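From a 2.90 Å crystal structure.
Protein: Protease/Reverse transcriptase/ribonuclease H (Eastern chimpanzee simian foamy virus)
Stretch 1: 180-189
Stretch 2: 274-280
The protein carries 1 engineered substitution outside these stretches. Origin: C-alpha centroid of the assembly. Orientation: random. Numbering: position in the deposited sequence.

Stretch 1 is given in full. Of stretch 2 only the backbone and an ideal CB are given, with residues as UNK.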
# COMPACT_ATOMS: atom_id res chain seq x y z
N ASP A 180 12.96 1.81 23.08
CA ASP A 180 12.74 0.40 22.76
C ASP A 180 13.94 -0.20 22.05
O ASP A 180 14.38 -1.31 22.39
CB ASP A 180 11.47 0.25 21.92
CG ASP A 180 10.20 0.57 22.71
OD1 ASP A 180 10.14 0.21 23.90
OD2 ASP A 180 9.28 1.17 22.14
N LEU A 181 14.49 0.51 21.07
CA LEU A 181 15.65 -0.01 20.35
C LEU A 181 16.87 -0.09 21.25
O LEU A 181 17.65 -1.05 21.18
CB LEU A 181 15.94 0.85 19.12
CG LEU A 181 14.80 0.90 18.12
CD1 LEU A 181 15.18 1.77 16.94
CD2 LEU A 181 14.43 -0.50 17.65
N LEU A 182 17.08 0.93 22.09
CA LEU A 182 18.12 0.84 23.11
C LEU A 182 17.88 -0.35 24.02
O LEU A 182 18.81 -1.06 24.41
CB LEU A 182 18.19 2.13 23.92
CG LEU A 182 18.82 3.37 23.29
CD1 LEU A 182 18.49 4.58 24.14
CD2 LEU A 182 20.32 3.20 23.15
N LYS A 183 16.61 -0.58 24.38
CA LYS A 183 16.28 -1.69 25.26
C LYS A 183 16.58 -3.03 24.59
O LYS A 183 17.07 -3.96 25.23
CB LYS A 183 14.81 -1.61 25.68
CG LYS A 183 14.49 -2.34 26.98
CD LYS A 183 13.07 -2.03 27.44
CE LYS A 183 12.90 -2.33 28.93
NZ LYS A 183 11.49 -2.16 29.37
N GLN A 184 16.29 -3.13 23.29
CA GLN A 184 16.62 -4.31 22.51
C GLN A 184 18.07 -4.34 22.06
O GLN A 184 18.50 -5.33 21.46
CB GLN A 184 15.71 -4.40 21.29
CG GLN A 184 14.25 -4.45 21.63
CD GLN A 184 13.38 -4.46 20.41
OE1 GLN A 184 13.11 -5.51 19.83
NE2 GLN A 184 12.94 -3.28 19.99
N GLY A 185 18.83 -3.28 22.33
CA GLY A 185 20.21 -3.22 21.89
C GLY A 185 20.39 -2.90 20.43
O GLY A 185 21.51 -2.99 19.92
N VAL A 186 19.32 -2.53 19.72
CA VAL A 186 19.45 -2.12 18.33
C VAL A 186 20.28 -0.85 18.23
O VAL A 186 21.06 -0.67 17.29
CB VAL A 186 18.06 -1.94 17.69
CG1 VAL A 186 18.18 -1.73 16.19
CG2 VAL A 186 17.19 -3.15 18.00
N LEU A 187 20.15 0.05 19.21
CA LEU A 187 20.96 1.25 19.29
C LEU A 187 21.92 1.14 20.47
O LEU A 187 21.55 0.67 21.55
CB LEU A 187 20.10 2.49 19.46
CG LEU A 187 19.25 2.88 18.25
CD1 LEU A 187 18.45 4.11 18.58
CD2 LEU A 187 20.14 3.12 17.05
N THR A 188 23.16 1.59 20.25
CA THR A 188 24.16 1.60 21.29
C THR A 188 24.73 3.00 21.45
O THR A 188 25.03 3.67 20.45
CB THR A 188 25.31 0.62 20.99
OG1 THR A 188 26.41 0.90 21.85
CG2 THR A 188 25.74 0.74 19.54
N PRO A 189 24.88 3.48 22.68
CA PRO A 189 25.48 4.81 22.90
C PRO A 189 26.97 4.76 22.63
O PRO A 189 27.72 4.07 23.32
CB PRO A 189 25.17 5.10 24.37
CG PRO A 189 25.03 3.75 24.99
CD PRO A 189 24.46 2.85 23.94
N UNK A 274 24.97 11.11 21.20
CA UNK A 274 25.27 10.39 19.97
C UNK A 274 25.05 8.90 20.17
O UNK A 274 25.49 8.33 21.17
CB UNK A 274 26.71 10.66 19.52
N UNK A 275 24.35 8.28 19.23
CA UNK A 275 24.06 6.85 19.27
C UNK A 275 24.57 6.19 17.99
O UNK A 275 24.93 6.85 17.02
CB UNK A 275 22.56 6.60 19.45
N UNK A 276 24.60 4.86 18.01
CA UNK A 276 25.04 4.08 16.86
C UNK A 276 24.13 2.87 16.68
O UNK A 276 23.45 2.43 17.61
CB UNK A 276 26.50 3.64 17.03
N UNK A 277 24.12 2.35 15.46
CA UNK A 277 23.25 1.24 15.09
C UNK A 277 23.98 -0.09 15.25
O UNK A 277 25.09 -0.27 14.73
CB UNK A 277 22.75 1.40 13.65
N UNK A 278 23.36 -1.02 15.98
CA UNK A 278 23.86 -2.39 16.03
C UNK A 278 23.46 -3.17 14.79
O UNK A 278 24.22 -4.05 14.35
CB UNK A 278 23.34 -3.10 17.28
N UNK A 279 22.31 -2.87 14.22
CA UNK A 279 21.78 -3.57 13.07
C UNK A 279 21.81 -2.67 11.84
O UNK A 279 22.20 -1.50 11.90
CB UNK A 279 20.36 -4.05 13.35
N UNK A 280 21.40 -3.22 10.71
CA UNK A 280 21.33 -2.44 9.48
C UNK A 280 20.27 -1.35 9.63
O UNK A 280 19.17 -1.62 10.13
CB UNK A 280 21.02 -3.34 8.28

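Stretch 1 ends a helix, turns at Gly185 and enters a strand at Leu187; stretch 2 runs against that strand at 141° between N-to-C directions.

Position 274 has extended backbone angles (-95/132) and a CB pointing sideways, with no atom of stretch 1 within 5.5 Å. Almost any side chain would fit; the residue is Gln274, whose end leads away.

At position 275 (-124/168) the ideal CB lies 4.0 Å from Thr188 O and 4.8 Å from Leu187 CB, on the sheet face that carries Leu187. The methyls of Leu182 lie further along that face, so a long apolar or aromatic side chain suits. Tyr275 is deposited; its CE2 reaches Leu182 CD2 at 3.5 Å and Pro189 CB at 3.8 Å, while its OH bonds just outside the stretches.

Position 276 is anchored by its backbone: N donates to Thr188 O (2.7 Å, 139°), and its O accepts from Thr188 N (2.8 Å, 167°). The CB turns to the face bearing the Thr188 side chain, where the visible neighbour is a methyl; a small or medium residue such as Ala, Ser, Cys, Thr or Val would do. It is Cys276, whose CB lies 3.9 Å from Thr188 CG2.

Position 277 returns to the Leu187 face, its ideal CB 4.6 Å from Leu187 CD2. Leu181, Val186 and Leu187 offer an apolar surface, favouring a large aromatic or aliphatic group. Trp277 lays one indole face against Leu187: CD2 of Leu187 is 3.8 Å from the centroid of the five-membered ring and 17° off its normal, a CH-pi contact. Farther out, Trp277 CZ3 meets Val186 CG1 at 3.8 Å and CH2 meets Leu181 CD1 at 4.2 Å.

At position 278 the backbone leaves the strand (-79/-32), and its N donates to Val186 O (2.7 Å, 168°). The CB points toward stretch 1, only 3.2 Å from Gly185 O. That tight approach to a carbonyl calls for a compact donor, Ser or Thr. The answer is Thr278: its OG1 donates to Gly185 O at 2.8 Å, so the side chain bonds the turn beside the backbone bond to Val186.

Position 279 points sideways, with its ideal CB 4.3 Å from Val186 CG1; a long side chain with an aliphatic stem could pack there. Arg279 does so, CG to Val186 CG1 being 3.7 Å.

Position 280 points away, leaving its identity unconstrained by stretch 1; it is Leu280.

Stretch 2, residues 274-280: QYCWTRL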
# COMPACT_ATOMS: atom_id res chain seq x y z
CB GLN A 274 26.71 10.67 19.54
CG GLN A 274 27.07 10.20 18.15
CD GLN A 274 28.45 10.68 17.71
OE1 GLN A 274 28.92 10.34 16.62
NE2 GLN A 274 29.09 11.48 18.55
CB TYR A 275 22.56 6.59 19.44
CG TYR A 275 22.03 6.92 20.82
CD1 TYR A 275 21.30 8.08 21.04
CD2 TYR A 275 22.27 6.09 21.90
CE1 TYR A 275 20.81 8.39 22.30
CE2 TYR A 275 21.79 6.39 23.16
CZ TYR A 275 21.06 7.54 23.35
OH TYR A 275 20.58 7.84 24.61
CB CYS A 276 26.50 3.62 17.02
SG CYS A 276 27.70 4.97 16.99
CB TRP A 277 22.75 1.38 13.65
CG TRP A 277 21.69 2.41 13.48
CD1 TRP A 277 21.87 3.74 13.23
CD2 TRP A 277 20.28 2.20 13.55
NE1 TRP A 277 20.65 4.36 13.14
CE2 TRP A 277 19.66 3.44 13.33
CE3 TRP A 277 19.47 1.07 13.78
CZ2 TRP A 277 18.27 3.59 13.33
CZ3 TRP A 277 18.10 1.23 13.77
CH2 TRP A 277 17.51 2.48 13.55
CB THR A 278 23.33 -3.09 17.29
OG1 THR A 278 23.76 -2.37 18.45
CG2 THR A 278 23.83 -4.52 17.37
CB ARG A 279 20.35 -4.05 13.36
CG ARG A 279 20.14 -4.51 14.79
CD ARG A 279 20.88 -5.81 15.07
NE ARG A 279 20.51 -6.37 16.37
CZ ARG A 279 19.41 -7.08 16.59
NH1 ARG A 279 18.57 -7.31 15.59
NH2 ARG A 279 19.15 -7.55 17.80
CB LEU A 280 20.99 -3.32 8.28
CG LEU A 280 21.99 -4.39 7.83
CD1 LEU A 280 21.35 -5.24 6.75
CD2 LEU A 280 23.27 -3.76 7.31
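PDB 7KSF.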